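Local structure of BH2851 (Bacillus halodurans, 2GFG) at residues 40-43 with 44-48; 84-87 with 88-92; 99-102 with 103-106. The protein is of unknown function but has the CYTH fold and is probably an enzyme acting on a phosphate-bearing substrate, perhaps an adenylate cyclase. All coordinates share one frame; numbering follows the deposited sequence.

Contact 1: residues 40-43 with 44-48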
loop_
_atom_site.group_PDB
_atom_site.type_symbol
_atom_site.label_atom_id
_atom_site.label_comp_id
_atom_site.label_asym_id
_atom_site.label_seq_id
_atom_site.Cartn_x
_atom_site.Cartn_y
_atom_site.Cartn_z
ATOM N N TYR A 40 9.576 -0.355 4.185
ATOM C CA TYR A 40 8.799 -0.927 5.298
ATOM C C TYR A 40 9.562 -0.953 6.600
ATOM O O TYR A 40 10.758 -1.205 6.624
ATOM C CB TYR A 40 8.333 -2.332 4.945
ATOM C CG TYR A 40 7.496 -2.380 3.696
ATOM C CD1 TYR A 40 6.373 -1.549 3.551
ATOM C CD2 TYR A 40 7.797 -3.267 2.662
ATOM C CE1 TYR A 40 5.595 -1.578 2.399
ATOM C CE2 TYR A 40 7.015 -3.315 1.501
ATOM C CZ TYR A 40 5.915 -2.460 1.375
ATOM O OH TYR A 40 5.144 -2.486 0.235
ATOM N N PHE A 41 8.842 -0.685 7.694
ATOM C CA PHE A 41 9.411 -0.696 9.026
ATOM C C PHE A 41 8.672 -1.689 9.907
ATOM O O PHE A 41 7.447 -1.815 9.830
ATOM C CB PHE A 41 9.348 0.692 9.638
ATOM C CG PHE A 41 10.180 1.696 8.920
ATOM C CD1 PHE A 41 11.473 1.988 9.355
ATOM C CD2 PHE A 41 9.708 2.313 7.768
ATOM C CE1 PHE A 41 12.265 2.917 8.674
ATOM C CE2 PHE A 41 10.495 3.239 7.084
ATOM C CZ PHE A 41 11.783 3.533 7.545
ATOM N N GLU A 42 9.422 -2.385 10.747
ATOM C CA GLU A 42 8.865 -3.394 11.616
ATOM C C GLU A 42 9.896 -3.779 12.679
ATOM O O GLU A 42 11.099 -3.551 12.498
ATOM C CB GLU A 42 8.444 -4.634 10.771
ATOM C CG GLU A 42 7.799 -5.788 11.539
ATOM C CD GLU A 42 6.530 -5.392 12.290
ATOM O OE1 GLU A 42 6.644 -4.732 13.343
ATOM O OE2 GLU A 42 5.434 -5.861 11.896
ATOM N N THR A 43 9.410 -4.278 13.817
ATOM C CA THR A 43 10.278 -4.810 14.878
ATOM C C THR A 43 10.723 -6.229 14.536
ATOM O O THR A 43 10.149 -6.866 13.665
ATOM C CB THR A 43 9.549 -4.824 16.264
ATOM O OG1 THR A 43 8.404 -5.681 16.206
ATOM C CG2 THR A 43 9.101 -3.415 16.655
ATOM N N ASP A 44 11.739 -6.722 15.239
ATOM C CA ASP A 44 12.257 -8.097 15.011
ATOM C C ASP A 44 11.164 -9.161 15.195
ATOM O O ASP A 44 11.023 -10.066 14.370
ATOM C CB ASP A 44 13.441 -8.396 15.950
ATOM C CG ASP A 44 14.740 -7.693 15.517
ATOM O OD1 ASP A 44 14.699 -6.834 14.599
ATOM O OD2 ASP A 44 15.801 -8.007 16.100
ATOM N N ASP A 45 10.361 -9.005 16.249
ATOM C CA ASP A 45 9.261 -9.949 16.548
ATOM C C ASP A 45 7.953 -9.641 15.762
ATOM O O ASP A 45 6.932 -10.283 15.989
ATOM C CB ASP A 45 8.965 -9.949 18.037
ATOM C CG ASP A 45 8.330 -8.675 18.494
ATOM O OD1 ASP A 45 8.961 -7.607 18.325
ATOM O OD2 ASP A 45 7.185 -8.730 18.996
ATOM N N PHE A 46 7.993 -8.620 14.897
ATOM C CA PHE A 46 6.859 -8.260 14.027
ATOM C C PHE A 46 5.613 -7.771 14.823
ATOM O O PHE A 46 4.503 -8.291 14.644
ATOM C CB PHE A 46 6.490 -9.434 13.081
ATOM C CG PHE A 46 7.643 -9.917 12.224
ATOM C CD1 PHE A 46 7.899 -9.329 10.976
ATOM C CD2 PHE A 46 8.466 -10.966 12.656
ATOM C CE1 PHE A 46 8.969 -9.770 10.177
ATOM C CE2 PHE A 46 9.541 -11.419 11.857
ATOM C CZ PHE A 46 9.789 -10.823 10.621
ATOM N N GLN A 47 5.807 -6.737 15.653
ATOM C CA GLN A 47 4.710 -6.197 16.510
ATOM C C GLN A 47 3.582 -5.529 15.708
ATOM O O GLN A 47 2.402 -5.685 16.049
ATOM C CB GLN A 47 5.260 -5.223 17.564
ATOM C CG GLN A 47 6.024 -5.921 18.684
ATOM C CD GLN A 47 6.377 -5.004 19.856
ATOM O OE1 GLN A 47 7.515 -5.005 20.336
ATOM N NE2 GLN A 47 5.385 -4.246 20.347
ATOM N N LEU A 48 3.939 -4.795 14.649
ATOM C CA LEU A 48 2.925 -4.150 13.796
ATOM C C LEU A 48 2.035 -5.199 13.115
ATOM O O LEU A 48 0.820 -5.019 13.015
ATOM C CB LEU A 48 3.576 -3.241 12.744
ATOM C CG LEU A 48 4.193 -1.932 13.248
ATOM C CD1 LEU A 48 5.159 -1.348 12.199
ATOM C CD2 LEU A 48 3.114 -0.928 13.596
#
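Phe41 meets Leu48 through its backbone: methyl CD1 of Leu48 comes to 3.3 Å from Phe41 O, while the Phe41 ring meets Phe97 edge-to-face. Glu42 and Thr43 share the polar work. With CG anti to the backbone N (chi1 -179°) and the chain bent at chi2, the Glu42 carboxylate turns back to the start of helix 47-50. There OE1 takes two backbone donors: Thr43 N, 2.8 Å from Glu42 OE1, arrives on the anti lone pair, and Leu48 N, 3.0 Å from Glu42 OE1, on the syn one. The other oxygen, OE2, accepts from Lys49 N one residue further on. On the way, Glu42 CG brushes the ring of Phe46, 3.6 Å from CD1, and the carboxylate and ring planes stand 76° apart. Thr43 opens the turn. Its carbonyl O accepts from Phe46 N at 3.0 Å, which closes it as a type I beta turn, and the same oxygen lies over one face of the Phe46 ring, offset toward the rim. Its hydroxyl, set between the backbone N and the carbonyl carbon, works both ways: Thr43 OG1 accepts from Gln47 N at 2.9 Å in a nearly straight bond (166°) and donates to Asp45 OD1, also at 2.9 Å, meeting that carboxylate from above its plane. Phe46, the N-cap residue, has left-handed backbone angles that swing the chain from turn into helix. Two consecutive side chains at the strand end thus receive the first N-H groups of the helix, Thr43 taking Gln47 and Glu42 taking Leu48 and Lys49. The buried negative charge of Glu42 is probably eased by those N-H groups and by the positive end of the short helix dipole.

Contact 2: residues 84-87 with 88-92; sequences SKQE and AKLAL
Leu90 folds back along the carbonyl of Gln86, one helical turn earlier. Its CB lies 3.5 Å from Gln86 O, and CG sits at the same distance from that oxygen. Beyond the branch, Leu90 CD1 still grazes the oxygen and then reaches Gln86 CG at 4.1 Å. The two side chains run side by side and point the same way, a match made possible because Gln86 carries its CG anti to the backbone N (chi1 173°) and stays extended past it. The oxygen that Leu90 skirts is also taken by its own backbone N, 2.9 Å from Gln86 O. The same i to i+4 bond is made before and after it in sequence, by Lys89 N to Lys85 O and by Ala91 N to Glu87 O, so the helix winds regularly from its first turn.

That turn is closed by a capping box. Ser84, the N-cap, offers OG to Glu87 N at 3.3 Å, and Glu87 returns the favour: its extended chain brings OE1 to within 3.3 Å of Ser84 N, which meets the oxygen on its anti side, 24° out of the carboxylate plane. Both bonds are nearly straight but long. Ser84 also gives its carbonyl to the helix, with Ala88 N 2.9 Å from Ser84 O.

Ala88 and Lys85 touch Phe64 of barrel strand 63-71, and Leu92 reaches His39 and Phe41 of strand 34-42, while Ala91 and Glu87 meet Phe97 and Pro98 of the loop after the helix. Gln86, Lys89 and Leu90 lie on exposed parts of the surface. Helix 85-94, which directly follows strand 76-83, therefore lies against the barrel with its two alanines inward and its long side chains largely outward.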
loop_
_atom_site.group_PDB
_atom_site.type_symbol
_atom_site.label_atom_id
_atom_site.label_comp_id
_atom_site.label_asym_id
_atom_site.label_seq_id
_atom_site.Cartn_x
_atom_site.Cartn_y
_atom_site.Cartn_z
ATOM N N SER A 84 10.534 15.387 4.997
ATOM C CA SER A 84 11.608 15.869 4.133
ATOM C C SER A 84 12.533 14.708 3.824
ATOM O O SER A 84 12.470 13.652 4.487
ATOM C CB SER A 84 12.395 16.998 4.808
ATOM O OG SER A 84 12.982 16.568 6.019
ATOM N N LYS A 85 13.375 14.886 2.810
ATOM C CA LYS A 85 14.416 13.902 2.470
ATOM C C LYS A 85 15.323 13.607 3.701
ATOM O O LYS A 85 15.674 12.457 3.949
ATOM C CB LYS A 85 15.259 14.401 1.281
ATOM C CG LYS A 85 16.197 13.346 0.676
ATOM C CD LYS A 85 17.006 13.920 -0.481
ATOM C CE LYS A 85 17.948 12.878 -1.081
ATOM N NZ LYS A 85 18.807 13.458 -2.180
ATOM N N GLN A 86 15.643 14.663 4.481
ATOM C CA GLN A 86 16.429 14.533 5.738
ATOM C C GLN A 86 15.759 13.580 6.719
ATOM O O GLN A 86 16.404 12.687 7.278
ATOM C CB GLN A 86 16.592 15.916 6.412
ATOM C CG GLN A 86 17.275 15.885 7.879
ATOM C CD GLN A 86 16.874 17.081 8.772
ATOM O OE1 GLN A 86 15.758 17.615 8.663
ATOM N NE2 GLN A 86 17.773 17.472 9.684
ATOM N N GLU A 87 14.474 13.836 6.987
ATOM C CA GLU A 87 13.700 13.042 7.941
ATOM C C GLU A 87 13.539 11.615 7.458
ATOM O O GLU A 87 13.695 10.674 8.229
ATOM C CB GLU A 87 12.326 13.683 8.181
ATOM C CG GLU A 87 12.403 15.024 8.912
ATOM C CD GLU A 87 11.034 15.672 9.128
ATOM O OE1 GLU A 87 10.178 15.596 8.226
ATOM O OE2 GLU A 87 10.838 16.292 10.195
ATOM N N ALA A 88 13.245 11.462 6.169
ATOM C CA ALA A 88 13.111 10.145 5.547
ATOM C C ALA A 88 14.427 9.350 5.635
ATOM O O ALA A 88 14.429 8.176 6.001
ATOM C CB ALA A 88 12.679 10.294 4.080
ATOM N N LYS A 89 15.535 10.016 5.327
ATOM C CA LYS A 89 16.860 9.381 5.352
ATOM C C LYS A 89 17.276 8.967 6.779
ATOM O O LYS A 89 17.787 7.859 6.986
ATOM C CB LYS A 89 17.907 10.312 4.731
ATOM C CG LYS A 89 19.247 9.639 4.435
ATOM C CD LYS A 89 19.991 10.311 3.262
ATOM C CE LYS A 89 20.670 11.596 3.673
ATOM N NZ LYS A 89 22.017 11.349 4.265
ATOM N N LEU A 90 17.054 9.861 7.751
ATOM C CA LEU A 90 17.312 9.547 9.182
ATOM C C LEU A 90 16.541 8.319 9.645
ATOM O O LEU A 90 17.078 7.480 10.352
ATOM C CB LEU A 90 16.951 10.735 10.077
ATOM C CG LEU A 90 18.040 11.765 10.269
ATOM C CD1 LEU A 90 17.461 13.043 10.795
ATOM C CD2 LEU A 90 19.147 11.222 11.215
ATOM N N ALA A 91 15.265 8.249 9.268
ATOM C CA ALA A 91 14.409 7.106 9.615
ATOM C C ALA A 91 14.922 5.823 8.971
ATOM O O ALA A 91 15.062 4.800 9.639
ATOM C CB ALA A 91 12.962 7.373 9.188
ATOM N N LEU A 92 15.253 5.905 7.681
ATOM C CA LEU A 92 15.730 4.745 6.918
ATOM C C LEU A 92 17.090 4.247 7.379
ATOM O O LEU A 92 17.289 3.055 7.512
ATOM C CB LEU A 92 15.795 5.079 5.417
ATOM C CG LEU A 92 14.441 5.278 4.735
ATOM C CD1 LEU A 92 14.594 6.084 3.419
ATOM C CD2 LEU A 92 13.788 3.972 4.477
#

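Contact 3: residues 99-102 with 103-106; sequences SGEV and MDAL
A water molecule ties Gly100 to Asp104 at the start of helix 101-108: it accepts from Gly100 N at 2.7 Å and donates to Asp104 OD1 at 2.9 Å. The bridge joins the N-cap residue to the side chain four places on, while their backbones are linked by Asp104 N, 3.0 Å from Gly100 O. With CG beside its own backbone N (chi1 -69°), the Asp104 carboxylate is brought close to that carbonyl, its CG 3.1 Å from Gly100 O. Were Asp104 replaced by alanine, the water would probably lose its acceptor and the amide of Gly100 its tie to the first turn. A like-charged neighbour stands close too, Glu101 OE1 being 4.1 Å from Asp104 OD2 with the carboxylate planes nearly perpendicular; Lys4, in a long weak ion pair with Glu101, may offset some of this charge. Given the backbone angles of Gly100, any side chain there would collide with the carbonyl O of Ser99, reason enough for a glycine at this cap. On the inner side, Val102 CG1 lies 4.4 Å from Leu106 CD1. Val102 packs on Phe66, Gln81 and Leu55, Leu106 on Leu55 and Leu68, and the bent selenomethionine Met103 on Phe97 and Ile113, laying the helix over strands 54-60, 63-71 and 76-83.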
loop_
_atom_site.group_PDB
_atom_site.type_symbol
_atom_site.label_atom_id
_atom_site.label_comp_id
_atom_site.label_asym_id
_atom_site.label_seq_id
_atom_site.Cartn_x
_atom_site.Cartn_y
_atom_site.Cartn_z
ATOM N N SER A 99 8.596 13.393 15.249
ATOM C CA SER A 99 7.365 13.560 16.005
ATOM C C SER A 99 6.230 13.970 15.071
ATOM O O SER A 99 6.467 14.555 14.006
ATOM C CB SER A 99 7.549 14.620 17.089
ATOM O OG SER A 99 8.034 15.823 16.530
ATOM N N GLY A 100 5.005 13.659 15.472
ATOM C CA GLY A 100 3.825 13.933 14.647
ATOM C C GLY A 100 2.746 12.908 14.862
ATOM O O GLY A 100 2.825 12.094 15.781
ATOM N N GLU A 101 1.744 12.926 13.991
ATOM C CA GLU A 101 0.543 12.072 14.153
ATOM C C GLU A 101 0.839 10.583 13.994
ATOM O O GLU A 101 0.169 9.753 14.598
ATOM C CB GLU A 101 -0.552 12.497 13.169
ATOM C CG GLU A 101 -1.169 13.892 13.465
ATOM C CD GLU A 101 -2.134 13.901 14.678
ATOM O OE1 GLU A 101 -2.347 12.835 15.304
ATOM O OE2 GLU A 101 -2.690 14.983 14.985
ATOM N N VAL A 102 1.830 10.251 13.166
ATOM C CA VAL A 102 2.220 8.855 12.954
ATOM C C VAL A 102 2.888 8.313 14.222
ATOM O O VAL A 102 2.509 7.263 14.729
ATOM C CB VAL A 102 3.171 8.699 11.733
ATOM C CG1 VAL A 102 3.660 7.254 11.602
ATOM C CG2 VAL A 102 2.470 9.135 10.456
HETATM N N MSE A 103 3.872 9.067 14.727
HETATM C CA MSE A 103 4.555 8.751 15.992
HETATM C C MSE A 103 3.538 8.588 17.132
HETATM O O MSE A 103 3.606 7.622 17.903
HETATM C CB MSE A 103 5.566 9.872 16.325
HETATM C CG MSE A 103 6.306 9.733 17.657
HETATM SE SE MSE A 103 7.769 8.522 17.586
HETATM C CE MSE A 103 8.952 9.532 16.496
ATOM N N ASP A 104 2.581 9.522 17.206
ATOM C CA ASP A 104 1.530 9.497 18.248
ATOM C C ASP A 104 0.704 8.212 18.196
ATOM O O ASP A 104 0.472 7.584 19.216
ATOM C CB ASP A 104 0.597 10.704 18.100
ATOM C CG ASP A 104 1.277 12.030 18.445
ATOM O OD1 ASP A 104 2.368 12.022 19.091
ATOM O OD2 ASP A 104 0.713 13.085 18.075
ATOM N N ALA A 105 0.260 7.840 16.994
ATOM C CA ALA A 105 -0.547 6.623 16.796
ATOM C C ALA A 105 0.247 5.340 17.107
ATOM O O ALA A 105 -0.326 4.356 17.568
ATOM C CB ALA A 105 -1.087 6.574 15.391
ATOM N N LEU A 106 1.560 5.353 16.821
ATOM C CA LEU A 106 2.434 4.214 17.154
ATOM C C LEU A 106 2.548 4.050 18.662
ATOM O O LEU A 106 2.419 2.937 19.186
ATOM C CB LEU A 106 3.840 4.392 16.542
ATOM C CG LEU A 106 3.980 4.265 15.026
ATOM C CD1 LEU A 106 5.402 4.567 14.615
ATOM C CD2 LEU A 106 3.570 2.887 14.540
HETATM O O HOH W 1 4.993 12.893 18.078
#

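In the fold
All three contacts are partly buried and sit at the start of a helix outside the eight-stranded barrel, yet each helix begins differently. Contact 1 uses buried side chains from a strand end, contact 2 a reciprocal serine-glutamate box, and contact 3 a glycine with a bridging water. Contact 2 is the most exposed, with four exposed residues among the eight that touch. Contact 1 is the link between the others: the Phe41 ring packs on Ala91 O and Leu92 of contact 2, and Leu48 meets Leu106 of contact 3. Contacts 2 and 3, on successive helices, do not touch, their nearest atoms lying about 6 Å apart, although both helices cover strand 63-71.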